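Local structure of putative glycoside hydrolase (Bacteroides thetaiotaomicron VPI-5482, 3HBZ) at residues A[8-13]-A[51-56]; A[58-63]-A[72-77]; A[31-36]-A[85-90]; A[44-49]-A[66-71]. The protein is of unproven function but binds calcium and may act in carbohydrate metabolism, possibly as a glycoside hydrolase. All coordinates share one frame; numbering follows the deposited sequence. Where two conformers were deposited one is given.

Contact 1 (A[8-13]-A[51-56]). With NA (sodium ion), chain E; CA (calcium ion), chain C.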
loop_
_atom_site.group_PDB
_atom_site.type_symbol
_atom_site.label_atom_id
_atom_site.label_comp_id
_atom_site.label_asym_id
_atom_site.label_seq_id
_atom_site.Cartn_x
_atom_site.Cartn_y
_atom_site.Cartn_z
ATOM N N ALA A 8 5.315 -23.408 11.680
ATOM C CA ALA A 8 6.339 -22.991 12.649
ATOM C C ALA A 8 5.845 -21.795 13.478
ATOM O O ALA A 8 5.192 -21.982 14.506
ATOM C CB ALA A 8 7.691 -22.685 11.959
ATOM N N GLU A 9 6.128 -20.586 13.009
ATOM C CA GLU A 9 5.830 -19.352 13.748
ATOM C C GLU A 9 4.295 -19.111 13.934
ATOM O O GLU A 9 3.506 -19.338 13.021
ATOM C CB GLU A 9 6.451 -18.153 13.012
ATOM C CG GLU A 9 7.331 -17.265 13.853
ATOM C CD GLU A 9 8.813 -17.327 13.494
ATOM O OE1 GLU A 9 9.315 -18.436 13.229
ATOM O OE2 GLU A 9 9.484 -16.259 13.514
ATOM N N ALA A 10 3.907 -18.654 15.126
ATOM C CA ALA A 10 2.573 -18.323 15.405
ATOM C C ALA A 10 2.265 -16.807 15.248
ATOM O O ALA A 10 3.072 -15.902 15.519
ATOM C CB ALA A 10 2.203 -18.831 16.745
ATOM N N ASP A 11 1.076 -16.571 14.735
ATOM C CA ASP A 11 0.688 -15.283 14.247
ATOM C C ASP A 11 -0.373 -14.647 15.116
ATOM O O ASP A 11 -1.176 -15.324 15.758
ATOM C CB ASP A 11 0.137 -15.431 12.840
ATOM C CG ASP A 11 1.155 -16.034 11.883
ATOM O OD1 ASP A 11 2.353 -15.695 11.932
ATOM O OD2 ASP A 11 0.770 -16.881 11.106
ATOM N N ILE A 12 -0.398 -13.325 15.063
ATOM C CA ILE A 12 -1.588 -12.565 15.380
ATOM C C ILE A 12 -2.454 -12.611 14.151
ATOM O O ILE A 12 -2.022 -12.179 13.102
ATOM C CB ILE A 12 -1.252 -11.108 15.690
ATOM C CG1 ILE A 12 -0.440 -11.027 17.008
ATOM C CG2 ILE A 12 -2.524 -10.291 15.823
ATOM C CD1 ILE A 12 0.052 -9.593 17.364
ATOM N N LEU A 13 -3.676 -13.101 14.295
ATOM C CA LEU A 13 -4.592 -13.268 13.158
ATOM C C LEU A 13 -5.598 -12.160 13.059
ATOM O O LEU A 13 -6.179 -11.977 12.023
ATOM C CB LEU A 13 -5.310 -14.617 13.239
ATOM C CG LEU A 13 -4.399 -15.840 13.188
ATOM C CD1 LEU A 13 -5.251 -17.080 13.494
ATOM C CD2 LEU A 13 -3.711 -15.914 11.788
ATOM N N THR A 51 -6.719 -12.188 18.156
ATOM C CA THR A 51 -6.840 -13.611 18.013
ATOM C C THR A 51 -5.474 -14.118 17.567
ATOM O O THR A 51 -4.699 -13.372 16.939
ATOM C CB THR A 51 -7.953 -14.028 17.049
ATOM O OG1 THR A 51 -7.678 -13.481 15.752
ATOM C CG2 THR A 51 -9.353 -13.565 17.569
ATOM N N LEU A 52 -5.179 -15.375 17.922
ATOM C CA LEU A 52 -3.884 -15.989 17.683
ATOM C C LEU A 52 -4.032 -17.340 17.058
ATOM O O LEU A 52 -5.094 -17.979 17.106
ATOM C CB LEU A 52 -3.106 -16.187 18.998
ATOM C CG LEU A 52 -2.813 -14.994 19.915
ATOM C CD1 LEU A 52 -2.226 -15.524 21.274
ATOM C CD2 LEU A 52 -1.912 -13.931 19.213
ATOM N N THR A 53 -2.936 -17.792 16.484
ATOM C CA THR A 53 -2.762 -19.205 16.113
ATOM C C THR A 53 -3.107 -20.104 17.296
ATOM O O THR A 53 -2.596 -19.894 18.414
ATOM C CB THR A 53 -1.277 -19.457 15.770
ATOM O OG1 THR A 53 -0.886 -18.540 14.738
ATOM C CG2 THR A 53 -1.018 -20.977 15.359
ATOM N N PRO A 54 -3.922 -21.153 17.056
ATOM C CA PRO A 54 -4.282 -22.025 18.163
ATOM C C PRO A 54 -3.069 -22.529 18.969
ATOM O O PRO A 54 -2.059 -22.946 18.405
ATOM C CB PRO A 54 -5.063 -23.155 17.494
ATOM C CG PRO A 54 -5.745 -22.483 16.328
ATOM C CD PRO A 54 -4.628 -21.514 15.818
ATOM N N GLY A 55 -3.180 -22.425 20.289
ATOM C CA GLY A 55 -2.140 -22.848 21.198
ATOM C C GLY A 55 -1.048 -21.836 21.469
ATOM O O GLY A 55 -0.212 -22.087 22.327
ATOM N N ALA A 56 -1.000 -20.734 20.726
ATOM C CA ALA A 56 0.010 -19.692 20.970
ATOM C C ALA A 56 -0.335 -18.854 22.194
ATOM O O ALA A 56 -1.478 -18.807 22.641
ATOM C CB ALA A 56 0.139 -18.763 19.752
HETATM NA NA NA E . 3.339 -17.585 10.571
HETATM CA CA CA C . 11.228 -15.951 15.546
HETATM O O HOH W 1 12.438 -14.865 17.417
HETATM O O HOH W 2 10.694 -14.104 14.220
HETATM O O HOH W 3 5.297 -15.801 10.166
HETATM O O HOH W 4 2.302 -16.548 9.065
#
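Thr51 meets Leu13 where two short antiparallel strands of the N-terminal domain come together, strand 12-16 against strand 49-52. The carbonyl O of Thr51 accepts from Leu13 N at 2.8 Å, the donor standing 39° above the carbonyl plane, while Thr51 OG1 rests against Leu13 CB and shares a hydrogen bond with Ser14 OG. Leu52 pairs with Ile12 as an antiparallel non-hydrogen-bonded pair. Their side chains leave the same face of the sheet and cross obliquely, with Leu52 CD2 3.9 Å from Ile12 CG1, and Ile58 touches both. Leu13 CD1 lies on the other side, against Leu52 O. Past the end of the strand, Thr53 holds Asp11 twice. Its N donates to Asp11 O (3.1 Å), in the carbonyl plane, and its OG1, anti to the carbonyl carbon (chi1 -56°), receives Asp11 N at 2.8 Å in a nearly straight bond of 173°. A threonine hydroxyl thus stands in for a backbone acceptor just where the pairing of strands stops. A type II turn from Thr53 to Ala56, with Gly55 at positive phi, then brings Ala56 CB to 3.6 Å from Ala10 CB, and Val76 packs on both alanines. Asp11, held by its backbone N and O, also binds the sodium ion through its carboxylate, OD1 at 2.5 Å and OD2 at 2.7 Å. Asn7 and two waters are further ligands, and Lys85 forms a salt bridge to OD1. Glu9 OE2 binds the calcium ion together with Lys84 O. The two positive charges, sodium and Lys85, would be expected to favour the ionised form of Asp11.

Contact 2 (A[58-63]-A[72-77])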
loop_
_atom_site.group_PDB
_atom_site.type_symbol
_atom_site.label_atom_id
_atom_site.label_comp_id
_atom_site.label_asym_id
_atom_site.label_seq_id
_atom_site.Cartn_x
_atom_site.Cartn_y
_atom_site.Cartn_z
ATOM N N ILE A 58 0.652 -14.756 23.902
ATOM C CA ILE A 58 1.192 -13.448 23.573
ATOM C C ILE A 58 1.590 -12.716 24.865
ATOM O O ILE A 58 0.915 -12.807 25.884
ATOM C CB ILE A 58 0.212 -12.630 22.723
ATOM C CG1 ILE A 58 0.869 -11.338 22.201
ATOM C CG2 ILE A 58 -1.038 -12.291 23.531
ATOM C CD1 ILE A 58 0.042 -10.573 21.145
ATOM N N ASP A 59 2.688 -11.992 24.801
ATOM C CA ASP A 59 3.275 -11.304 25.955
ATOM C C ASP A 59 3.571 -9.897 25.483
ATOM O O ASP A 59 4.308 -9.721 24.530
ATOM C CB ASP A 59 4.564 -11.984 26.379
ATOM C CG ASP A 59 5.243 -11.308 27.572
ATOM O OD1 ASP A 59 4.550 -10.825 28.463
ATOM O OD2 ASP A 59 6.486 -11.276 27.615
ATOM N N PRO A 60 2.972 -8.882 26.132
ATOM C CA PRO A 60 2.030 -9.022 27.215
ATOM C C PRO A 60 0.697 -9.560 26.705
ATOM O O PRO A 60 0.503 -9.635 25.499
ATOM C CB PRO A 60 1.889 -7.587 27.757
ATOM C CG PRO A 60 2.179 -6.752 26.622
ATOM C CD PRO A 60 3.199 -7.475 25.782
ATOM N N PRO A 61 -0.202 -9.969 27.617
ATOM C CA PRO A 61 -1.395 -10.678 27.144
ATOM C C PRO A 61 -2.382 -9.780 26.380
ATOM O O PRO A 61 -2.369 -8.525 26.536
ATOM C CB PRO A 61 -2.040 -11.223 28.434
ATOM C CG PRO A 61 -1.005 -11.033 29.538
ATOM C CD PRO A 61 -0.104 -9.923 29.088
ATOM N N SER A 62 -3.236 -10.427 25.575
ATOM C CA SER A 62 -4.305 -9.738 24.862
ATOM C C SER A 62 -5.115 -8.915 25.835
ATOM O O SER A 62 -5.437 -9.381 26.916
ATOM C CB SER A 62 -5.230 -10.740 24.139
ATOM O OG SER A 62 -6.217 -10.058 23.363
ATOM N N GLY A 63 -5.441 -7.681 25.458
ATOM C CA GLY A 63 -6.237 -6.820 26.313
ATOM C C GLY A 63 -5.409 -6.041 27.335
ATOM O O GLY A 63 -5.977 -5.405 28.201
ATOM N N GLN A 72 4.375 -0.165 20.238
ATOM C CA GLN A 72 4.569 -1.075 21.341
ATOM C C GLN A 72 4.769 -2.449 20.758
ATOM O O GLN A 72 4.091 -2.806 19.785
ATOM C CB GLN A 72 3.304 -1.092 22.213
ATOM C CG GLN A 72 3.005 0.224 22.872
ATOM C CD GLN A 72 4.084 0.606 23.854
ATOM O OE1 GLN A 72 4.458 -0.173 24.713
ATOM N NE2 GLN A 72 4.603 1.797 23.708
ATOM N N GLN A 73 5.692 -3.208 21.336
ATOM C CA GLN A 73 6.003 -4.553 20.862
ATOM C C GLN A 73 5.338 -5.645 21.704
ATOM O O GLN A 73 5.260 -5.558 22.931
ATOM C CB GLN A 73 7.512 -4.808 20.893
ATOM C CG GLN A 73 8.328 -3.904 19.966
ATOM C CD GLN A 73 9.729 -4.407 19.774
ATOM O OE1 GLN A 73 10.105 -5.442 20.320
ATOM N NE2 GLN A 73 10.509 -3.694 18.986
ATOM N N TYR A 74 4.886 -6.684 21.023
ATOM C CA TYR A 74 4.381 -7.892 21.627
ATOM C C TYR A 74 5.111 -9.090 21.047
ATOM O O TYR A 74 5.442 -9.107 19.864
ATOM C CB TYR A 74 2.897 -8.102 21.285
ATOM C CG TYR A 74 1.911 -7.037 21.774
ATOM C CD1 TYR A 74 1.851 -5.788 21.185
ATOM C CD2 TYR A 74 0.997 -7.312 22.790
ATOM C CE1 TYR A 74 0.910 -4.830 21.596
ATOM C CE2 TYR A 74 0.066 -6.366 23.213
ATOM C CZ TYR A 74 0.019 -5.130 22.606
ATOM O OH TYR A 74 -0.885 -4.194 23.017
ATOM N N THR A 75 5.304 -10.116 21.861
ATOM C CA THR A 75 5.880 -11.377 21.393
ATOM C C THR A 75 4.859 -12.516 21.489
ATOM O O THR A 75 4.293 -12.756 22.538
ATOM C CB THR A 75 7.155 -11.702 22.240
ATOM O OG1 THR A 75 8.102 -10.685 21.987
ATOM C CG2 THR A 75 7.783 -13.033 21.885
ATOM N N VAL A 76 4.681 -13.214 20.380
ATOM C CA VAL A 76 3.839 -14.385 20.282
ATOM C C VAL A 76 4.775 -15.595 20.298
ATOM O O VAL A 76 5.763 -15.655 19.559
ATOM C CB VAL A 76 3.029 -14.364 19.005
ATOM C CG1 VAL A 76 2.163 -15.593 18.884
ATOM C CG2 VAL A 76 2.165 -13.070 18.922
ATOM N N THR A 77 4.476 -16.531 21.195
ATOM C CA THR A 77 5.182 -17.782 21.300
ATOM C C THR A 77 4.242 -18.887 20.895
ATOM O O THR A 77 3.107 -18.937 21.398
ATOM C CB THR A 77 5.632 -18.024 22.744
ATOM O OG1 THR A 77 6.429 -16.910 23.166
ATOM C CG2 THR A 77 6.430 -19.354 22.852
#
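The ring of Tyr74 has Pro60 O at its edge, in the ring plane and 3.6 Å from CD2, while Ile58 CD1 and Pro60 CD come to the same CD2 atom at 3.8 Å and 3.7 Å. The setting is an antiparallel strand pair: strand 57-59, outermost in the five-stranded mixed sheet, runs beside strand 72-77. Ile58 approaches the ring obliquely, and the side chains of Pro60 and Tyr74 cross at about a right angle. Elsewhere Phe50 meets this ring edge-to-face and Arg66 makes a cation-pi contact with it. Asp59 and Thr75 form a hydrogen-bonded pair, with Asp59 N to Thr75 O and Thr75 N to Asp59 O both 2.9 Å long. The second is the straighter, at 170°. Ile58 and Val76 follow as a non-hydrogen-bonded pair, and their side chains share a face that Ile12 also packs on. With CG1 anti to the backbone N (chi1 -171°), Ile58 extends that branch between Val76 and Tyr74. The pairing ends at Pro60; the peptide bond before it is cis, and the pyrrolidine ring lies beside the tyrosine. At the Val76 end, Ile58 CG1 lies 3.9 Å from Val76 CG2.

Contact 3 (A[31-36]-A[85-90]). With CAC (cacodylate ion), chain G.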
loop_
_atom_site.group_PDB
_atom_site.type_symbol
_atom_site.label_atom_id
_atom_site.label_comp_id
_atom_site.label_asym_id
_atom_site.label_seq_id
_atom_site.Cartn_x
_atom_site.Cartn_y
_atom_site.Cartn_z
ATOM N N ASN A 31 5.084 -8.927 10.719
ATOM C CA ASN A 31 5.634 -8.531 12.017
ATOM C C ASN A 31 5.134 -7.154 12.513
ATOM O O ASN A 31 5.754 -6.561 13.392
ATOM C CB ASN A 31 7.192 -8.518 11.984
ATOM C CG ASN A 31 7.814 -9.903 11.695
ATOM O OD1 ASN A 31 7.992 -10.282 10.523
ATOM N ND2 ASN A 31 8.228 -10.631 12.772
ATOM N N SER A 32 4.055 -6.641 11.935
ATOM C CA SER A 32 3.541 -5.336 12.309
ATOM C C SER A 32 2.045 -5.280 12.169
ATOM O O SER A 32 1.426 -5.993 11.334
ATOM C CB SER A 32 4.187 -4.203 11.493
ATOM O OG SER A 32 3.720 -4.182 10.149
ATOM N N ILE A 33 1.470 -4.459 13.031
ATOM C CA ILE A 33 0.057 -4.073 12.960
ATOM C C ILE A 33 -0.054 -2.544 13.023
ATOM O O ILE A 33 0.592 -1.931 13.854
ATOM C CB ILE A 33 -0.731 -4.656 14.094
ATOM C CG1 ILE A 33 -0.486 -6.175 14.176
ATOM C CG2 ILE A 33 -2.265 -4.328 13.904
ATOM C CD1 ILE A 33 -1.371 -6.944 15.104
ATOM N N ASN A 34 -0.834 -1.947 12.109
ATOM C CA ASN A 34 -1.187 -0.524 12.145
ATOM C C ASN A 34 -2.689 -0.443 12.396
ATOM O O ASN A 34 -3.493 -0.985 11.629
ATOM C CB ASN A 34 -0.816 0.216 10.837
ATOM C CG ASN A 34 0.697 0.592 10.749
ATOM O OD1 ASN A 34 1.545 -0.268 10.692
ATOM N ND2 ASN A 34 0.998 1.871 10.774
ATOM N N ILE A 35 -3.042 0.206 13.491
ATOM C CA ILE A 35 -4.414 0.383 13.945
ATOM C C ILE A 35 -4.765 1.860 13.696
ATOM O O ILE A 35 -3.984 2.733 14.018
ATOM C CB ILE A 35 -4.497 0.118 15.463
ATOM C CG1 ILE A 35 -4.103 -1.350 15.753
ATOM C CG2 ILE A 35 -5.912 0.424 16.003
ATOM C CD1 ILE A 35 -3.912 -1.720 17.233
ATOM N N PHE A 36 -5.917 2.133 13.103
ATOM C CA PHE A 36 -6.313 3.508 12.777
ATOM C C PHE A 36 -7.525 3.977 13.600
ATOM O O PHE A 36 -8.590 3.339 13.585
ATOM C CB PHE A 36 -6.651 3.642 11.275
ATOM C CG PHE A 36 -5.488 3.327 10.350
ATOM C CD1 PHE A 36 -5.159 2.010 10.065
ATOM C CD2 PHE A 36 -4.741 4.334 9.780
ATOM C CE1 PHE A 36 -4.135 1.715 9.216
ATOM C CE2 PHE A 36 -3.688 4.033 8.908
ATOM C CZ PHE A 36 -3.373 2.730 8.664
ATOM N N LYS A 85 7.594 -14.813 17.623
ATOM C CA LYS A 85 7.645 -13.750 16.645
ATOM C C LYS A 85 7.329 -12.464 17.363
ATOM O O LYS A 85 6.368 -12.413 18.108
ATOM C CB LYS A 85 6.599 -13.970 15.525
ATOM C CG LYS A 85 7.074 -13.458 14.189
ATOM C CD LYS A 85 5.962 -13.040 13.195
ATOM C CE LYS A 85 4.896 -14.067 12.976
ATOM N NZ LYS A 85 4.193 -13.816 11.659
ATOM N N LYS A 86 8.069 -11.414 17.058
ATOM C CA LYS A 86 7.798 -10.109 17.613
ATOM C C LYS A 86 6.997 -9.299 16.624
ATOM O O LYS A 86 7.329 -9.245 15.446
ATOM C CB LYS A 86 9.134 -9.387 17.910
ATOM C CG LYS A 86 9.127 -8.526 19.137
ATOM C CD LYS A 86 10.572 -8.402 19.767
ATOM C CE LYS A 86 11.582 -7.728 18.822
ATOM N NZ LYS A 86 12.989 -7.576 19.391
ATOM N N TYR A 87 5.945 -8.661 17.113
ATOM C CA TYR A 87 5.178 -7.718 16.334
ATOM C C TYR A 87 5.344 -6.340 16.930
ATOM O O TYR A 87 5.346 -6.216 18.157
ATOM C CB TYR A 87 3.706 -8.077 16.396
ATOM C CG TYR A 87 3.251 -9.231 15.539
ATOM C CD1 TYR A 87 3.342 -10.534 15.988
ATOM C CD2 TYR A 87 2.617 -9.008 14.320
ATOM C CE1 TYR A 87 2.882 -11.584 15.217
ATOM C CE2 TYR A 87 2.138 -10.052 13.550
ATOM C CZ TYR A 87 2.241 -11.331 14.019
ATOM O OH TYR A 87 1.807 -12.376 13.252
ATOM N N THR A 88 5.477 -5.336 16.062
ATOM C CA THR A 88 5.382 -3.935 16.394
ATOM C C THR A 88 3.980 -3.431 16.088
ATOM O O THR A 88 3.528 -3.437 14.951
ATOM C CB THR A 88 6.395 -3.103 15.587
ATOM O OG1 THR A 88 7.718 -3.574 15.869
ATOM C CG2 THR A 88 6.316 -1.593 15.923
ATOM N N VAL A 89 3.301 -2.939 17.116
ATOM C CA VAL A 89 1.932 -2.501 16.984
ATOM C C VAL A 89 1.881 -0.997 17.196
ATOM O O VAL A 89 2.310 -0.494 18.245
ATOM C CB VAL A 89 1.034 -3.212 17.982
ATOM C CG1 VAL A 89 -0.454 -2.678 17.905
ATOM C CG2 VAL A 89 1.096 -4.761 17.737
ATOM N N SER A 90 1.384 -0.309 16.171
ATOM C CA SER A 90 1.344 1.126 16.102
ATOM C C SER A 90 -0.104 1.574 15.953
ATOM O O SER A 90 -0.941 0.868 15.329
ATOM C CB SER A 90 2.143 1.610 14.882
ATOM O OG SER A 90 3.508 1.270 14.955
HETATM AS AS CAC G . 7.210 -7.446 7.555
HETATM O O1 CAC G . 6.184 -7.059 8.902
HETATM O O2 CAC G . 6.095 -8.250 6.454
HETATM C C1 CAC G . 7.645 -5.747 6.689
HETATM C C2 CAC G . 8.778 -8.595 7.948
HETATM O O HOH W 5 8.372 -4.541 13.105
#
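Val89 packs between Ile33 and Ile35 on the buried face of a parallel strand pair. Its CG1, anti to the backbone N (chi1 177°), meets Ile35 CD1 at 3.7 Å, and its CG2 lies 4.1 Å from Ile33 CB. Ile33 and Val89 stand side by side and point the same way, as facing residues of parallel strands do, whereas Ile35 slants across the valine. Tyr87 continues this layer: its CD2 comes obliquely near the Asn31-Ser32 peptide and Ile33 CG1, and its OH accepts from Ile12 N. Between the strands, which run 16° apart, the backbone of 31-36 alternates its partners. Asn31 O accepts from Thr88 N, Thr88 O from Ile33 N, Ile33 O from Ser90 N, and Ser90 O from Ile35 N, all 2.9 to 3.0 Å. The Ile33 O to Ser90 N bond is nearly straight at 171°. At the polar end the Asn31 amide carries the pairing one step further. Its ND2 donates to Lys86 O at 3.1 Å, with that oxygen in the amide plane, and the Asn31 side chain crosses that of Lys85 at about a right angle, ND2 3.3 Å from CD. Lys85 NZ, the partner of Asp11, also donates to Tyr87 OH and Asn30 O. Asn31 N holds a cacodylate ion, probably from the crystallisation liquor, through O1 at 2.8 Å. Strand 84-92 thus lies inside the mixed sheet, parallel to strand 32-36 and antiparallel to strand 72-77 on its other edge, with strand 12-16 packed on the Ile33 face.

Contact 4 (A[44-49]-A[66-71])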
loop_
_atom_site.group_PDB
_atom_site.type_symbol
_atom_site.label_atom_id
_atom_site.label_comp_id
_atom_site.label_asym_id
_atom_site.label_seq_id
_atom_site.Cartn_x
_atom_site.Cartn_y
_atom_site.Cartn_z
ATOM N N SER A 44 -3.340 7.015 24.994
ATOM C CA SER A 44 -2.466 6.792 26.157
ATOM C C SER A 44 -2.739 5.486 26.867
ATOM O O SER A 44 -1.950 5.074 27.707
ATOM C CB SER A 44 -2.645 7.899 27.221
ATOM O OG SER A 44 -2.260 9.171 26.746
ATOM N N SER A 45 -3.876 4.860 26.592
ATOM C CA SER A 45 -4.266 3.691 27.338
ATOM C C SER A 45 -5.207 2.788 26.565
ATOM O O SER A 45 -6.242 2.366 27.078
ATOM C CB SER A 45 -4.929 4.130 28.648
ATOM O OG SER A 45 -5.133 3.015 29.481
ATOM N N LEU A 46 -4.812 2.429 25.361
ATOM C CA LEU A 46 -5.589 1.515 24.531
ATOM C C LEU A 46 -5.207 0.076 24.848
ATOM O O LEU A 46 -4.064 -0.218 25.226
ATOM C CB LEU A 46 -5.331 1.818 23.063
ATOM C CG LEU A 46 -5.707 3.215 22.585
ATOM C CD1 LEU A 46 -5.158 3.466 21.164
ATOM C CD2 LEU A 46 -7.227 3.414 22.636
ATOM N N ALA A 47 -6.165 -0.828 24.668
ATOM C CA ALA A 47 -6.017 -2.204 25.106
ATOM C C ALA A 47 -6.415 -3.140 23.958
ATOM O O ALA A 47 -7.455 -3.800 24.011
ATOM C CB ALA A 47 -6.902 -2.453 26.396
ATOM N N PRO A 48 -5.592 -3.185 22.908
ATOM C CA PRO A 48 -5.857 -4.075 21.779
ATOM C C PRO A 48 -6.084 -5.536 22.207
ATOM O O PRO A 48 -5.371 -6.069 23.095
ATOM C CB PRO A 48 -4.591 -3.947 20.909
ATOM C CG PRO A 48 -3.781 -2.800 21.473
ATOM C CD PRO A 48 -4.274 -2.518 22.830
ATOM N N GLU A 49 -7.080 -6.170 21.599
ATOM C CA GLU A 49 -7.325 -7.611 21.776
ATOM C C GLU A 49 -7.087 -8.362 20.475
ATOM O O GLU A 49 -7.442 -7.874 19.395
ATOM C CB GLU A 49 -8.739 -7.881 22.268
ATOM C CG GLU A 49 -8.904 -7.444 23.668
ATOM C CD GLU A 49 -10.303 -7.632 24.169
ATOM O OE1 GLU A 49 -11.120 -8.246 23.437
ATOM O OE2 GLU A 49 -10.561 -7.131 25.281
ATOM N N ARG A 66 -1.954 -0.150 27.099
ATOM C CA ARG A 66 -0.632 0.429 26.905
ATOM C C ARG A 66 -0.749 1.790 26.292
ATOM O O ARG A 66 -1.816 2.164 25.781
ATOM C CB ARG A 66 0.236 -0.459 26.018
ATOM C CG ARG A 66 0.035 -1.949 26.247
ATOM C CD ARG A 66 0.941 -2.781 25.329
ATOM N NE ARG A 66 2.329 -2.775 25.778
ATOM C CZ ARG A 66 3.282 -3.513 25.223
ATOM N NH1 ARG A 66 3.006 -4.316 24.212
ATOM N NH2 ARG A 66 4.512 -3.461 25.684
ATOM N N ASP A 67 0.375 2.502 26.347
ATOM C CA ASP A 67 0.519 3.856 25.821
ATOM C C ASP A 67 1.077 3.764 24.402
ATOM O O ASP A 67 2.234 3.366 24.206
ATOM C CB ASP A 67 1.479 4.668 26.710
ATOM C CG ASP A 67 1.507 6.137 26.339
ATOM O OD1 ASP A 67 0.922 6.509 25.284
ATOM O OD2 ASP A 67 2.096 6.929 27.101
ATOM N N PHE A 68 0.245 4.111 23.419
ATOM C CA PHE A 68 0.603 3.989 22.014
ATOM C C PHE A 68 1.052 5.335 21.380
ATOM O O PHE A 68 1.126 5.490 20.164
ATOM C CB PHE A 68 -0.561 3.366 21.250
ATOM C CG PHE A 68 -0.693 1.893 21.486
ATOM C CD1 PHE A 68 0.012 0.996 20.704
ATOM C CD2 PHE A 68 -1.470 1.399 22.529
ATOM C CE1 PHE A 68 -0.087 -0.370 20.936
ATOM C CE2 PHE A 68 -1.564 0.028 22.767
ATOM C CZ PHE A 68 -0.886 -0.850 21.976
ATOM N N HIS A 69 1.400 6.298 22.211
ATOM C CA HIS A 69 2.159 7.433 21.716
ATOM C C HIS A 69 3.395 6.978 20.903
ATOM O O HIS A 69 3.727 7.600 19.895
ATOM C CB HIS A 69 2.508 8.365 22.857
ATOM C CG HIS A 69 1.379 9.272 23.225
ATOM N ND1 HIS A 69 0.507 8.996 24.258
ATOM C CD2 HIS A 69 0.939 10.419 22.651
ATOM C CE1 HIS A 69 -0.398 9.960 24.326
ATOM N NE2 HIS A 69 -0.157 10.836 23.366
ATOM N N SER A 70 4.030 5.884 21.331
ATOM C CA SER A 70 5.056 5.212 20.543
ATOM C C SER A 70 4.631 3.793 20.295
ATOM O O SER A 70 3.887 3.229 21.091
ATOM C CB SER A 70 6.381 5.162 21.279
ATOM O OG SER A 70 6.953 6.427 21.310
ATOM N N PRO A 71 5.117 3.192 19.198
ATOM C CA PRO A 71 4.701 1.821 18.907
ATOM C C PRO A 71 5.149 0.886 20.014
ATOM O O PRO A 71 6.164 1.138 20.641
ATOM C CB PRO A 71 5.437 1.489 17.606
ATOM C CG PRO A 71 5.701 2.817 16.965
ATOM C CD PRO A 71 5.994 3.731 18.138
#
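Here two loops meet at one end of the N-terminal domain, joined by a single antiparallel bridge between Leu46 and Arg66; one leads into strand 49-52, the other into strand 72-77. The main link runs from Arg66 N to Leu46 O, 2.8 Å and 161°, and the return bond from Leu46 N to Arg66 O is weak. Beside it Phe68 closes the apolar side. Leu46 O sits at the ring edge, in plane, 3.5 Å from CE2, Leu46 CB touches CD2, and Pro48 reaches the ring tip to tip, CG to CZ at 3.5 Å. Phe68 also packs on Val89, Val91 and Tyr74, so the loops are seated on the sheet. On the outer side Ser44 OG lies in the plane of the His69 ring, 3.2 Å from CE1. Asp67 holds that ring through ND1, which OD1 takes on its syn lone pair at 2.7 Å; OD1 also takes His69 N from above the carboxylate plane, making an Asx turn. With CG anti to the backbone N (chi1 -171°), Asp67 lies alongside Ser44, its OD1 3.5 Å from Ser44 CA. OD1 thus grips both the imidazole and the backbone of His69, and the nearby negative charge would be expected to favour the protonated ring.

In the fold
From the N terminus, segment 8-13 pairs with 51-56, so contact 1 closes a long loop containing strands 27-28 and 32-36. Contact 3 opens inside that loop and closes only at 85-90, so contacts 1 and 3 cross. Contact 4 starts at 44-49, also within it, and crosses contact 1; it nests inside contact 3, as does contact 2, while contacts 2 and 4 cross each other through segment 66-71. Contact 2 opens after contact 1 has closed. Contacts 2 and 3 are two pairings of the five-stranded sheet, joined through neighbouring strands 72-77 and 84-92. Contact 1 lays the two-stranded sheet against it and carries Asp11 and Glu9, which bind sodium and calcium; contact 4 ties together the loops before strands 49-52 and 72-77.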